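Local coordinates for protein enolase-phosphatase E1 (Saccharomyces cerevisiae, PDB 2G80) that probably catalyses the enolization and then the dephosphorylation of a diketo-methylthiopentyl phosphate in the methionine salvage pathway, using magnesium, at residues S78-D83 with Q89-E94; E94-D99 with P103-L108. One frame throughout, in Å; residues are numbered along the deposited sequence.

Contact 1 of 2, residues S78-D83 with Q89-E94; sequences SQFHID and QAHILE
This contact belongs to the helical cap of a HAD hydrolase, where the loop leaving helix 72-78 folds back on the middle of helix 85-97. F80 and I82 reach from the loop to H91 and I92, which are neighbours on the helix. I92 lies over one face of the F80 ring, its CG1 4.2 Å from the ring centroid and 22° off the normal, a CH-pi contact displaced toward the rim. I92 CD1 carries on to F80 CE2 at 4.0 Å, with the two side chains crossing at about a right angle. H91 has CG anti to the backbone N (chi1 179°), which carries the imidazole out from the helix to the loop. There I82 CD1 sits over one face, 3.8 Å from the centroid of the H91 ring and 3.5 Å from H91 CG. F80 CD1 comes to the edge of the same imidazole, 4.1 Å from H91 CD2. The loop makes a type I turn from S78 to H81, closed by H81 N to S78 O at 3.0 Å, and H81 then takes positive phi. F80 and I82, on either side of H81 in the chain, both aim their side chains at the helix. Beyond I92, F80 also packs on I104 and L108 of helix 103-118. With an alanine in place of F80, I92 CG1 is likely to lose the ring face it lies on, and a gap would probably open between the loop and both helices. A connecting loop folded onto the next helix through apolar and CH-pi contacts is consistent with the all-helical caps of this superfamily.

Contact 2 of 2, residues E94-D99 with P103-L108; sequences ELVAKD and PILKQL
L95, V96 and L105 meet without any ring between them, and the flat groups here are carboxylates at the border of the contact. E94 OE2 takes K98 NZ on its anti side at 2.8 Å, with the nitrogen 17° out of the carboxylate plane, a salt bridge from the last turn of the helix to the residue just past its end. At the other carboxylate, D99 OD2 pairs with K101. Two consecutive cap helices meet here, the end of helix 85-97 and the start of helix 103-118, joined by a short connection and turned across each other. A Schellman motif finishes the first helix, with D99 at positive phi in the C-prime position, D99 N bonded to V96 O at 3.1 Å and V100 N to L95 O. The apolar centre is carried by L105. Its CG stands anti to the backbone N (chi1 -180°), which places its two methyls against L95 and V96. One branch, CD2, meets L95 at the base of its side chain, 3.9 Å from CB; the other, CD1, approaches V96 CG2 more loosely at 4.3 Å. L95 and L105 are buried, and F56 of helix 46-65 also touches both V96 and L105, adding a third helix to the cluster. D99 OD1 and K106 NZ, 5.2 Å apart, are not in direct contact; one water spans them, its oxygen accepting from K106 NZ at 2.7 Å and donating a weak bond to D99 OD1 at 3.5 Å.

How the contacts relate
Contacts 1 and 2 follow one another along the chain, and their centres lie about 9 Å apart. Helix 85-97 serves both and E94 belongs to both: the helix first receives the loop that precedes it, then the helix that follows. The two sites merge directly, since F80 CZ of contact 1 lies 3.7 Å from I104 CG2 of contact 2, and I92 CD1 touches L108 CD2 at 3.9 Å. Loop 78-83, helix 85-97 and helix 103-118 thus share one apolar interior, joined by helix 46-65. This bundle is inserted in the chain between strands 33-36 and 140-143, which lie side by side in the parallel sheet, as in HAD enzymes with a C1-type cap, and both contacts lie away from the magnesium site.

Contact 1 of 2, residues S78-D83 with Q89-E94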
loop_
_atom_site.group_PDB
_atom_site.type_symbol
_atom_site.label_atom_id
_atom_site.label_comp_id
_atom_site.label_asym_id
_atom_site.label_seq_id
_atom_site.Cartn_x
_atom_site.Cartn_y
_atom_site.Cartn_z
ATOM N N SER A 78 12.952 -19.013 10.230
ATOM C CA SER A 78 14.170 -19.731 9.879
ATOM C C SER A 78 14.901 -19.112 8.674
ATOM O O SER A 78 16.120 -19.199 8.608
ATOM C CB SER A 78 13.902 -21.224 9.623
ATOM O OG SER A 78 13.058 -21.367 8.477
ATOM N N GLN A 79 14.170 -18.472 7.757
ATOM C CA GLN A 79 14.779 -17.811 6.584
ATOM C C GLN A 79 15.582 -16.526 6.859
ATOM O O GLN A 79 16.113 -15.931 5.924
ATOM C CB GLN A 79 13.746 -17.611 5.484
ATOM C CG GLN A 79 13.243 -18.963 4.951
ATOM C CD GLN A 79 12.604 -18.861 3.580
ATOM O OE1 GLN A 79 11.775 -17.995 3.332
ATOM N NE2 GLN A 79 12.975 -19.779 2.684
ATOM N N PHE A 80 15.629 -16.074 8.114
ATOM C CA PHE A 80 16.560 -15.012 8.525
ATOM C C PHE A 80 17.952 -15.599 8.739
ATOM O O PHE A 80 18.928 -14.851 8.682
ATOM C CB PHE A 80 16.112 -14.294 9.796
ATOM C CG PHE A 80 14.931 -13.419 9.607
ATOM C CD1 PHE A 80 15.061 -12.213 8.896
ATOM C CD2 PHE A 80 13.685 -13.766 10.128
ATOM C CE1 PHE A 80 13.972 -11.357 8.718
ATOM C CE2 PHE A 80 12.595 -12.932 9.971
ATOM C CZ PHE A 80 12.733 -11.710 9.251
ATOM N N HIS A 81 18.027 -16.913 8.989
ATOM C CA HIS A 81 19.274 -17.656 9.230
ATOM C C HIS A 81 20.048 -17.232 10.480
ATOM O O HIS A 81 21.282 -17.265 10.491
ATOM C CB HIS A 81 20.189 -17.693 7.962
ATOM C CG HIS A 81 19.478 -18.186 6.746
ATOM N ND1 HIS A 81 19.042 -19.488 6.621
ATOM C CD2 HIS A 81 19.061 -17.540 5.635
ATOM C CE1 HIS A 81 18.406 -19.625 5.469
ATOM N NE2 HIS A 81 18.420 -18.462 4.844
ATOM N N ILE A 82 19.304 -16.870 11.527
ATOM C CA ILE A 82 19.839 -16.492 12.839
ATOM C C ILE A 82 19.169 -17.413 13.872
ATOM O O ILE A 82 17.963 -17.302 14.110
ATOM C CB ILE A 82 19.527 -15.028 13.214
ATOM C CG1 ILE A 82 20.085 -14.064 12.171
ATOM C CG2 ILE A 82 20.090 -14.720 14.628
ATOM C CD1 ILE A 82 19.586 -12.632 12.336
ATOM N N ASP A 83 19.960 -18.289 14.478
ATOM C CA ASP A 83 19.487 -19.269 15.451
ATOM C C ASP A 83 19.282 -18.718 16.858
ATOM O O ASP A 83 18.343 -19.158 17.544
ATOM C CB ASP A 83 20.435 -20.474 15.496
ATOM C CG ASP A 83 20.553 -21.189 14.142
ATOM O OD1 ASP A 83 19.692 -20.979 13.250
ATOM O OD2 ASP A 83 21.524 -21.958 13.967
ATOM N N GLN A 89 15.573 -11.537 17.464
ATOM C CA GLN A 89 14.639 -10.516 17.912
ATOM C C GLN A 89 15.223 -9.137 17.604
ATOM O O GLN A 89 14.583 -8.344 16.907
ATOM C CB GLN A 89 14.300 -10.661 19.401
ATOM C CG GLN A 89 13.246 -9.664 19.881
ATOM C CD GLN A 89 12.853 -9.856 21.335
ATOM O OE1 GLN A 89 12.464 -10.948 21.738
ATOM N NE2 GLN A 89 12.915 -8.769 22.123
ATOM N N ALA A 90 16.447 -8.893 18.072
ATOM C CA ALA A 90 17.153 -7.623 17.828
ATOM C C ALA A 90 17.315 -7.272 16.327
ATOM O O ALA A 90 17.126 -6.112 15.934
ATOM C CB ALA A 90 18.529 -7.632 18.532
ATOM N N HIS A 91 17.644 -8.271 15.511
ATOM C CA HIS A 91 17.805 -8.095 14.042
ATOM C C HIS A 91 16.495 -7.654 13.357
ATOM O O HIS A 91 16.516 -6.744 12.541
ATOM C CB HIS A 91 18.321 -9.391 13.402
ATOM C CG HIS A 91 18.501 -9.332 11.912
ATOM N ND1 HIS A 91 19.589 -8.736 11.315
ATOM C CD2 HIS A 91 17.756 -9.849 10.901
ATOM C CE1 HIS A 91 19.494 -8.864 9.999
ATOM N NE2 HIS A 91 18.395 -9.547 9.723
ATOM N N ILE A 92 15.375 -8.300 13.694
ATOM C CA ILE A 92 14.050 -7.966 13.105
ATOM C C ILE A 92 13.674 -6.534 13.445
ATOM O O ILE A 92 13.270 -5.786 12.569
ATOM C CB ILE A 92 12.946 -8.954 13.579
ATOM C CG1 ILE A 92 13.195 -10.349 12.964
ATOM C CG2 ILE A 92 11.513 -8.462 13.211
ATOM C CD1 ILE A 92 12.398 -11.497 13.647
ATOM N N LEU A 93 13.852 -6.158 14.710
ATOM C CA LEU A 93 13.550 -4.785 15.173
ATOM C C LEU A 93 14.475 -3.751 14.539
ATOM O O LEU A 93 14.041 -2.646 14.296
ATOM C CB LEU A 93 13.628 -4.691 16.679
ATOM C CG LEU A 93 12.613 -5.571 17.392
ATOM C CD1 LEU A 93 12.964 -5.681 18.877
ATOM C CD2 LEU A 93 11.213 -5.071 17.175
ATOM N N GLU A 94 15.734 -4.134 14.260
ATOM C CA GLU A 94 16.694 -3.282 13.563
ATOM C C GLU A 94 16.256 -3.041 12.130
ATOM O O GLU A 94 16.341 -1.907 11.661
ATOM C CB GLU A 94 18.092 -3.908 13.567
ATOM C CG GLU A 94 19.171 -3.129 12.823
ATOM C CD GLU A 94 20.551 -3.797 12.859
ATOM O OE1 GLU A 94 20.719 -4.906 13.433
ATOM O OE2 GLU A 94 21.481 -3.191 12.280
#

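Contact 2 of 2, residues E94-D99 with P103-L108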
loop_
_atom_site.group_PDB
_atom_site.type_symbol
_atom_site.label_atom_id
_atom_site.label_comp_id
_atom_site.label_asym_id
_atom_site.label_seq_id
_atom_site.Cartn_x
_atom_site.Cartn_y
_atom_site.Cartn_z
ATOM N N GLU A 94 15.734 -4.134 14.260
ATOM C CA GLU A 94 16.694 -3.282 13.563
ATOM C C GLU A 94 16.256 -3.041 12.130
ATOM O O GLU A 94 16.341 -1.907 11.661
ATOM C CB GLU A 94 18.092 -3.908 13.567
ATOM C CG GLU A 94 19.171 -3.129 12.823
ATOM C CD GLU A 94 20.551 -3.797 12.859
ATOM O OE1 GLU A 94 20.719 -4.906 13.433
ATOM O OE2 GLU A 94 21.481 -3.191 12.280
ATOM N N LEU A 95 15.829 -4.095 11.430
ATOM C CA LEU A 95 15.363 -3.959 10.034
ATOM C C LEU A 95 14.177 -2.969 9.902
ATOM O O LEU A 95 14.128 -2.198 8.942
ATOM C CB LEU A 95 14.968 -5.305 9.420
ATOM C CG LEU A 95 16.030 -6.423 9.242
ATOM C CD1 LEU A 95 15.316 -7.700 8.837
ATOM C CD2 LEU A 95 17.086 -6.096 8.236
ATOM N N VAL A 96 13.254 -3.025 10.862
ATOM C CA VAL A 96 12.081 -2.141 10.913
ATOM C C VAL A 96 12.558 -0.705 11.158
ATOM O O VAL A 96 12.207 0.187 10.392
ATOM C CB VAL A 96 11.048 -2.544 12.025
ATOM C CG1 VAL A 96 9.883 -1.542 12.096
ATOM C CG2 VAL A 96 10.470 -3.945 11.782
ATOM N N ALA A 97 13.371 -0.519 12.205
ATOM C CA ALA A 97 13.932 0.794 12.582
ATOM C C ALA A 97 14.718 1.468 11.458
ATOM O O ALA A 97 14.648 2.681 11.312
ATOM C CB ALA A 97 14.834 0.664 13.832
ATOM N N LYS A 98 15.473 0.680 10.683
ATOM C CA LYS A 98 16.272 1.197 9.548
ATOM C C LYS A 98 15.540 1.157 8.184
ATOM O O LYS A 98 16.122 1.495 7.178
ATOM C CB LYS A 98 17.599 0.455 9.488
ATOM C CG LYS A 98 18.448 0.663 10.742
ATOM C CD LYS A 98 19.729 -0.110 10.664
ATOM C CE LYS A 98 20.724 0.293 11.750
ATOM N NZ LYS A 98 21.944 -0.540 11.643
ATOM N N ASP A 99 14.260 0.781 8.187
ATOM C CA ASP A 99 13.398 0.638 7.004
ATOM C C ASP A 99 13.993 -0.237 5.875
ATOM O O ASP A 99 13.973 0.118 4.690
ATOM C CB ASP A 99 12.920 2.023 6.493
ATOM C CG ASP A 99 11.584 1.937 5.722
ATOM O OD1 ASP A 99 10.679 1.168 6.143
ATOM O OD2 ASP A 99 11.438 2.637 4.697
ATOM N N PRO A 103 12.617 -9.268 1.971
ATOM C CA PRO A 103 11.375 -10.024 1.713
ATOM C C PRO A 103 10.943 -10.999 2.830
ATOM O O PRO A 103 9.763 -11.328 2.922
ATOM C CB PRO A 103 11.702 -10.822 0.425
ATOM C CG PRO A 103 13.137 -10.956 0.429
ATOM C CD PRO A 103 13.661 -9.647 0.998
ATOM N N ILE A 104 11.878 -11.466 3.644
ATOM C CA ILE A 104 11.553 -12.365 4.746
ATOM C C ILE A 104 10.843 -11.543 5.829
ATOM O O ILE A 104 9.929 -12.062 6.471
ATOM C CB ILE A 104 12.799 -13.147 5.295
ATOM C CG1 ILE A 104 13.541 -13.862 4.147
ATOM C CG2 ILE A 104 12.360 -14.127 6.411
ATOM C CD1 ILE A 104 12.654 -14.818 3.281
ATOM N N LEU A 105 11.269 -10.284 6.021
ATOM C CA LEU A 105 10.593 -9.339 6.921
ATOM C C LEU A 105 9.149 -9.088 6.461
ATOM O O LEU A 105 8.235 -9.168 7.271
ATOM C CB LEU A 105 11.327 -7.989 6.998
ATOM C CG LEU A 105 10.705 -6.916 7.925
ATOM C CD1 LEU A 105 10.686 -7.422 9.344
ATOM C CD2 LEU A 105 11.451 -5.577 7.845
ATOM N N LYS A 106 8.971 -8.791 5.169
ATOM C CA LYS A 106 7.652 -8.540 4.578
ATOM C C LYS A 106 6.686 -9.696 4.730
ATOM O O LYS A 106 5.488 -9.469 4.959
ATOM C CB LYS A 106 7.739 -8.116 3.104
ATOM C CG LYS A 106 8.632 -6.877 2.802
ATOM C CD LYS A 106 8.500 -5.797 3.868
ATOM C CE LYS A 106 9.219 -4.491 3.583
ATOM N NZ LYS A 106 8.891 -3.559 4.739
ATOM N N GLN A 107 7.194 -10.919 4.614
ATOM C CA GLN A 107 6.379 -12.099 4.868
ATOM C C GLN A 107 6.005 -12.184 6.338
ATOM O O GLN A 107 4.864 -12.480 6.661
ATOM C CB GLN A 107 7.105 -13.370 4.483
ATOM C CG GLN A 107 7.274 -13.527 2.991
ATOM C CD GLN A 107 8.160 -14.679 2.673
ATOM O OE1 GLN A 107 8.002 -15.762 3.241
ATOM N NE2 GLN A 107 9.120 -14.458 1.784
ATOM N N LEU A 108 6.973 -11.959 7.221
ATOM C CA LEU A 108 6.676 -12.002 8.654
ATOM C C LEU A 108 5.628 -10.939 9.023
ATOM O O LEU A 108 4.706 -11.244 9.790
ATOM C CB LEU A 108 7.932 -11.844 9.489
ATOM C CG LEU A 108 7.784 -12.057 10.989
ATOM C CD1 LEU A 108 7.301 -13.485 11.292
ATOM C CD2 LEU A 108 9.107 -11.732 11.656
HETATM O O HOH W 1 10.826 -2.299 6.218
#